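Local structure of aspartate-semialdehyde dehydrogenase 2 (Vibrio cholerae, 2R00) at residues V109-P114 / A324-E329; Q135-L140 / K222-P227. The protein catalyses the NADPH-dependent reductive dephosphorylation of L-aspartyl-4-phosphate to L-aspartate-semialdehyde, an early step toward lysine, threonine and methionine. One frame throughout, in Å; residues are numbered along the deposited sequence.

Contact 1 of 2, residues V109-P114 / A324-E329; sequences VPEVNP and AVQIAE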
loop_
_atom_site.group_PDB
_atom_site.type_symbol
_atom_site.label_atom_id
_atom_site.label_comp_id
_atom_site.label_asym_id
_atom_site.label_seq_id
_atom_site.Cartn_x
_atom_site.Cartn_y
_atom_site.Cartn_z
ATOM N N VAL A 109 -9.461 -20.171 10.629
ATOM C CA VAL A 109 -10.033 -18.880 11.017
ATOM C C VAL A 109 -11.522 -19.150 11.316
ATOM O O VAL A 109 -12.290 -19.460 10.397
ATOM C CB VAL A 109 -9.936 -17.836 9.867
ATOM C CG1 VAL A 109 -10.700 -16.548 10.227
ATOM C CG2 VAL A 109 -8.471 -17.528 9.520
ATOM N N PRO A 110 -11.919 -19.104 12.609
ATOM C CA PRO A 110 -13.270 -19.514 13.025
ATOM C C PRO A 110 -14.458 -18.836 12.335
ATOM O O PRO A 110 -15.515 -19.437 12.262
ATOM C CB PRO A 110 -13.277 -19.232 14.534
ATOM C CG PRO A 110 -11.860 -19.339 14.928
ATOM C CD PRO A 110 -11.097 -18.741 13.777
ATOM N N GLU A 111 -14.291 -17.618 11.818
ATOM C CA GLU A 111 -15.375 -16.953 11.095
ATOM C C GLU A 111 -15.496 -17.492 9.673
ATOM O O GLU A 111 -16.507 -17.280 8.996
ATOM C CB GLU A 111 -15.148 -15.442 11.046
ATOM C CG GLU A 111 -15.178 -14.761 12.404
ATOM C CD GLU A 111 -13.809 -14.655 13.042
ATOM O OE1 GLU A 111 -12.896 -15.446 12.689
ATOM O OE2 GLU A 111 -13.648 -13.767 13.908
ATOM N N VAL A 112 -14.464 -18.196 9.220
ATOM C CA VAL A 112 -14.402 -18.605 7.826
ATOM C C VAL A 112 -14.548 -20.115 7.650
ATOM O O VAL A 112 -15.455 -20.571 6.938
ATOM C CB VAL A 112 -13.105 -18.085 7.152
ATOM C CG1 VAL A 112 -13.011 -18.561 5.716
ATOM C CG2 VAL A 112 -13.048 -16.566 7.225
ATOM N N ASN A 113 -13.668 -20.888 8.292
ATOM C CA ASN A 113 -13.657 -22.337 8.094
ATOM C C ASN A 113 -13.706 -23.146 9.393
ATOM O O ASN A 113 -12.895 -24.057 9.576
ATOM C CB ASN A 113 -12.442 -22.752 7.249
ATOM C CG ASN A 113 -11.111 -22.497 7.965
ATOM O OD1 ASN A 113 -11.009 -21.636 8.833
ATOM N ND2 ASN A 113 -10.094 -23.253 7.592
ATOM N N PRO A 114 -14.684 -22.849 10.282
ATOM C CA PRO A 114 -14.694 -23.525 11.577
ATOM C C PRO A 114 -14.897 -25.031 11.427
ATOM O O PRO A 114 -14.510 -25.772 12.312
ATOM C CB PRO A 114 -15.897 -22.898 12.299
ATOM C CG PRO A 114 -16.810 -22.441 11.187
ATOM C CD PRO A 114 -15.844 -21.942 10.137
ATOM N N ALA A 324 -6.829 -17.902 18.112
ATOM C CA ALA A 324 -6.459 -19.128 18.823
ATOM C C ALA A 324 -7.472 -19.515 19.892
ATOM O O ALA A 324 -7.845 -20.683 20.001
ATOM C CB ALA A 324 -5.078 -18.959 19.457
ATOM N N VAL A 325 -7.910 -18.541 20.687
ATOM C CA VAL A 325 -8.924 -18.801 21.716
ATOM C C VAL A 325 -10.291 -19.151 21.090
ATOM O O VAL A 325 -10.965 -20.075 21.556
ATOM C CB VAL A 325 -9.011 -17.638 22.740
ATOM C CG1 VAL A 325 -10.049 -17.928 23.831
ATOM C CG2 VAL A 325 -7.647 -17.400 23.376
ATOM N N GLN A 326 -10.673 -18.452 20.015
ATOM C CA GLN A 326 -11.910 -18.774 19.284
ATOM C C GLN A 326 -11.923 -20.202 18.743
ATOM O O GLN A 326 -12.972 -20.861 18.724
ATOM C CB GLN A 326 -12.108 -17.825 18.112
ATOM C CG GLN A 326 -12.557 -16.422 18.481
ATOM C CD GLN A 326 -12.621 -15.520 17.266
ATOM O OE1 GLN A 326 -11.594 -15.120 16.725
ATOM N NE2 GLN A 326 -13.832 -15.201 16.829
ATOM N N ILE A 327 -10.762 -20.667 18.279
ATOM C CA ILE A 327 -10.594 -22.059 17.882
ATOM C C ILE A 327 -10.903 -22.971 19.066
ATOM O O ILE A 327 -11.684 -23.908 18.925
ATOM C CB ILE A 327 -9.156 -22.348 17.344
ATOM C CG1 ILE A 327 -8.905 -21.583 16.034
ATOM C CG2 ILE A 327 -8.962 -23.850 17.146
ATOM C CD1 ILE A 327 -7.434 -21.512 15.595
ATOM N N ALA A 328 -10.294 -22.680 20.223
ATOM C CA ALA A 328 -10.474 -23.476 21.448
ATOM C C ALA A 328 -11.927 -23.500 21.928
ATOM O O ALA A 328 -12.400 -24.508 22.459
ATOM C CB ALA A 328 -9.579 -22.949 22.562
ATOM N N GLU A 329 -12.607 -22.369 21.771
ATOM C CA GLU A 329 -14.001 -22.241 22.157
ATOM C C GLU A 329 -14.847 -23.201 21.349
ATOM O O GLU A 329 -15.656 -23.925 21.914
ATOM C CB GLU A 329 -14.472 -20.802 21.954
ATOM C CG GLU A 329 -13.942 -19.836 23.003
ATOM C CD GLU A 329 -14.205 -18.383 22.658
ATOM O OE1 GLU A 329 -13.862 -17.520 23.481
ATOM O OE2 GLU A 329 -14.729 -18.098 21.559
#
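P110 lays its ring against helix 316-335 at the turn that carries Q326 and I327. The CG corner of the ring does most of the touching: it sits 3.5 Å from Q326 CB, with the ring and the glutamine chain crossing at about a right angle. The same CG lies 3.9 Å from I327 CG1, so the proline rests across two neighbouring helix positions, and its CA comes within 6.1 Å of that of I327. P110 also touches N323 and L330 of the same helix.

Beyond this apolar contact, Q326 runs out extended past CG and offers its amide to E111. The glutamate chain turns about its CB-CG bond, chi2 92°, which carries the carboxylate toward the helix. Q326 NE2 donates to E111 OE2 at 3.3 Å, a long bond but a fairly straight one, 160° at the hydrogen. The acceptor lies close to the amide plane of Q326, whereas the NH comes in from well above the carboxylate plane; the two flat groups stand 85° apart.

The loop is shaped from within. V109 O accepts from both V112 N and N113 N, and N113 OD1 accepts from V109 N at 2.8 Å, so backbone and side-chain bonds fold 109-114 into a compact turn. What results is a loop-on-helix contact: the connection between strands 91-94 and 125-127 of the Rossmann-like nucleotide-binding domain is packed against the long C-terminal helix 316-335 of the chain.

Contact 2 of 2, residues Q135-L140 / K222-P227; sequences QMLVAL and KIFNDP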
loop_
_atom_site.group_PDB
_atom_site.type_symbol
_atom_site.label_atom_id
_atom_site.label_comp_id
_atom_site.label_asym_id
_atom_site.label_seq_id
_atom_site.Cartn_x
_atom_site.Cartn_y
_atom_site.Cartn_z
ATOM N N GLN A 135 -6.631 -11.464 9.248
ATOM C CA GLN A 135 -7.209 -10.147 8.935
ATOM C C GLN A 135 -7.935 -10.157 7.591
ATOM O O GLN A 135 -9.102 -9.767 7.499
ATOM C CB GLN A 135 -6.091 -9.109 8.813
ATOM C CG GLN A 135 -5.714 -8.313 10.047
ATOM C CD GLN A 135 -4.477 -7.448 9.799
ATOM O OE1 GLN A 135 -3.427 -7.682 10.406
ATOM N NE2 GLN A 135 -4.582 -6.461 8.886
ATOM N N MET A 136 -7.225 -10.597 6.550
ATOM C CA MET A 136 -7.735 -10.554 5.183
ATOM C C MET A 136 -8.934 -11.484 4.989
ATOM O O MET A 136 -9.925 -11.114 4.350
ATOM C CB MET A 136 -6.619 -10.895 4.174
ATOM C CG MET A 136 -7.067 -10.816 2.709
ATOM S SD MET A 136 -5.774 -11.147 1.495
ATOM C CE MET A 136 -5.514 -12.907 1.677
ATOM N N LEU A 137 -8.827 -12.691 5.532
ATOM C CA LEU A 137 -9.852 -13.715 5.351
ATOM C C LEU A 137 -11.171 -13.389 6.054
ATOM O O LEU A 137 -12.254 -13.693 5.537
ATOM C CB LEU A 137 -9.318 -15.075 5.802
ATOM C CG LEU A 137 -8.717 -15.867 4.636
ATOM C CD1 LEU A 137 -7.620 -16.740 5.086
ATOM C CD2 LEU A 137 -9.783 -16.706 3.959
ATOM N N VAL A 138 -11.081 -12.787 7.233
ATOM C CA VAL A 138 -12.268 -12.279 7.914
ATOM C C VAL A 138 -12.982 -11.248 7.026
ATOM O O VAL A 138 -14.187 -11.353 6.782
ATOM C CB VAL A 138 -11.926 -11.726 9.310
ATOM C CG1 VAL A 138 -13.089 -10.926 9.878
ATOM C CG2 VAL A 138 -11.596 -12.888 10.261
ATOM N N ALA A 139 -12.228 -10.273 6.525
ATOM C CA ALA A 139 -12.777 -9.222 5.664
ATOM C C ALA A 139 -13.345 -9.716 4.335
ATOM O O ALA A 139 -14.339 -9.181 3.864
ATOM C CB ALA A 139 -11.728 -8.120 5.424
ATOM N N LEU A 140 -12.721 -10.725 3.733
ATOM C CA LEU A 140 -13.087 -11.181 2.385
ATOM C C LEU A 140 -14.202 -12.220 2.324
ATOM O O LEU A 140 -14.903 -12.322 1.318
ATOM C CB LEU A 140 -11.858 -11.734 1.658
ATOM C CG LEU A 140 -11.124 -10.857 0.636
ATOM C CD1 LEU A 140 -11.169 -9.389 0.964
ATOM C CD2 LEU A 140 -9.691 -11.332 0.432
ATOM N N LYS A 222 -5.708 -22.666 1.313
ATOM C CA LYS A 222 -6.070 -23.688 2.299
ATOM C C LYS A 222 -7.326 -23.307 3.087
ATOM O O LYS A 222 -8.258 -24.109 3.201
ATOM C CB LYS A 222 -4.911 -23.953 3.268
ATOM C CG LYS A 222 -5.148 -25.087 4.259
ATOM C CD LYS A 222 -3.846 -25.540 4.921
ATOM C CE LYS A 222 -4.023 -26.817 5.757
ATOM N NZ LYS A 222 -2.685 -27.362 6.221
ATOM N N ILE A 223 -7.348 -22.100 3.638
ATOM C CA ILE A 223 -8.472 -21.663 4.470
ATOM C C ILE A 223 -9.775 -21.608 3.660
ATOM O O ILE A 223 -10.803 -22.106 4.115
ATOM C CB ILE A 223 -8.170 -20.344 5.213
ATOM C CG1 ILE A 223 -7.046 -20.582 6.229
ATOM C CG2 ILE A 223 -9.418 -19.813 5.941
ATOM C CD1 ILE A 223 -6.275 -19.322 6.658
ATOM N N PHE A 224 -9.714 -21.043 2.457
ATOM C CA PHE A 224 -10.869 -21.042 1.545
ATOM C C PHE A 224 -11.171 -22.440 1.013
ATOM O O PHE A 224 -12.251 -22.682 0.463
ATOM C CB PHE A 224 -10.628 -20.108 0.347
ATOM C CG PHE A 224 -10.952 -18.640 0.607
ATOM C CD1 PHE A 224 -12.122 -18.263 1.259
ATOM C CD2 PHE A 224 -10.101 -17.639 0.142
ATOM C CE1 PHE A 224 -12.432 -16.903 1.471
ATOM C CE2 PHE A 224 -10.402 -16.278 0.348
ATOM C CZ PHE A 224 -11.572 -15.915 1.016
ATOM N N ASN A 225 -10.205 -23.349 1.167
ATOM C CA ASN A 225 -10.257 -24.690 0.584
ATOM C C ASN A 225 -10.554 -24.640 -0.917
ATOM O O ASN A 225 -11.414 -25.364 -1.430
ATOM C CB ASN A 225 -11.263 -25.583 1.329
ATOM C CG ASN A 225 -11.097 -27.050 0.992
ATOM O OD1 ASN A 225 -9.985 -27.520 0.710
ATOM N ND2 ASN A 225 -12.202 -27.784 1.003
ATOM N N ASP A 226 -9.831 -23.770 -1.619
ATOM C CA ASP A 226 -10.142 -23.477 -3.004
ATOM C C ASP A 226 -8.852 -23.208 -3.783
ATOM O O ASP A 226 -8.382 -22.067 -3.846
ATOM C CB ASP A 226 -11.119 -22.295 -3.063
ATOM C CG ASP A 226 -11.587 -21.968 -4.478
ATOM O OD1 ASP A 226 -12.515 -21.129 -4.603
ATOM O OD2 ASP A 226 -11.031 -22.518 -5.453
ATOM N N PRO A 227 -8.277 -24.266 -4.386
ATOM C CA PRO A 227 -7.037 -24.172 -5.165
ATOM C C PRO A 227 -7.141 -23.274 -6.399
ATOM O O PRO A 227 -6.106 -22.892 -6.960
ATOM C CB PRO A 227 -6.768 -25.625 -5.585
ATOM C CG PRO A 227 -8.078 -26.319 -5.463
ATOM C CD PRO A 227 -8.801 -25.645 -4.348
#
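L137 reaches from helix 131-147 to the C-terminal end of helix 211-223, which closes in a Schellman motif, with N225 at positive phi as the C-prime residue. D226 N bonds back to Q221 O, and N225 N meets K222 O at 2.9 Å. I223 and F224, just before N225, receive the two methyls of L137.

Of these two residues, the first methyl meets I223: L137 CD1 lies 3.3 Å from I223 CD1. That separation may reflect either close packing or a slightly misplaced leucine, whose torsions are both off the staggered values (chi1 -94°, chi2 149°). L137 CD1 also lies 3.6 Å from I223 CB. With I223 CG1 anti to the carbonyl carbon, CG2 is left anti to the backbone N and faces the leucine methyls; I223 CG2 is 3.7 Å from L137 CD1 and equally near L137 CD2, the methyl that covers the F224 face.

The leucine chain and the phenyl group run antiparallel alongside each other, which brings the ring beneath CD2. L140, one turn further along the helix, adds its CB at the ring edge, L140 CB being 4.2 Å from F224 CZ and near the ring plane. Y144, a turn beyond that, stacks on F224 and bonds through its OH to D226 OD1, so the same helix also holds the chain after the reversal. Over the face of F224, the CH-pi contact is nearly vertical: L137 CD2 stands 3.5 Å from the ring centroid and 11° off the normal.

Contacts 1 and 2 have centres 13 Å apart and meet directly, the loop 109-114 lying between helix 316-335 on one flank and the elements of contact 2 on the other. V112 CG2 packs 3.4 Å from L137 O, N113 CB lies 3.6 Å from I223 O, and V109 CG1 approaches V138 CG2 at 3.8 Å. Both lie outside direct contact with C131, the acyl-thioester nucleophile: side chain to side chain, Q326 is about 10 Å and L137 about 11 Å from it. Likewise measured, I223 is about 8 Å from R100, a predicted phosphate-binding residue. Helix 131-147 begins at this cysteine, C131, and its Q135 OE1 bonds H244 ND1, the predicted proton acceptor.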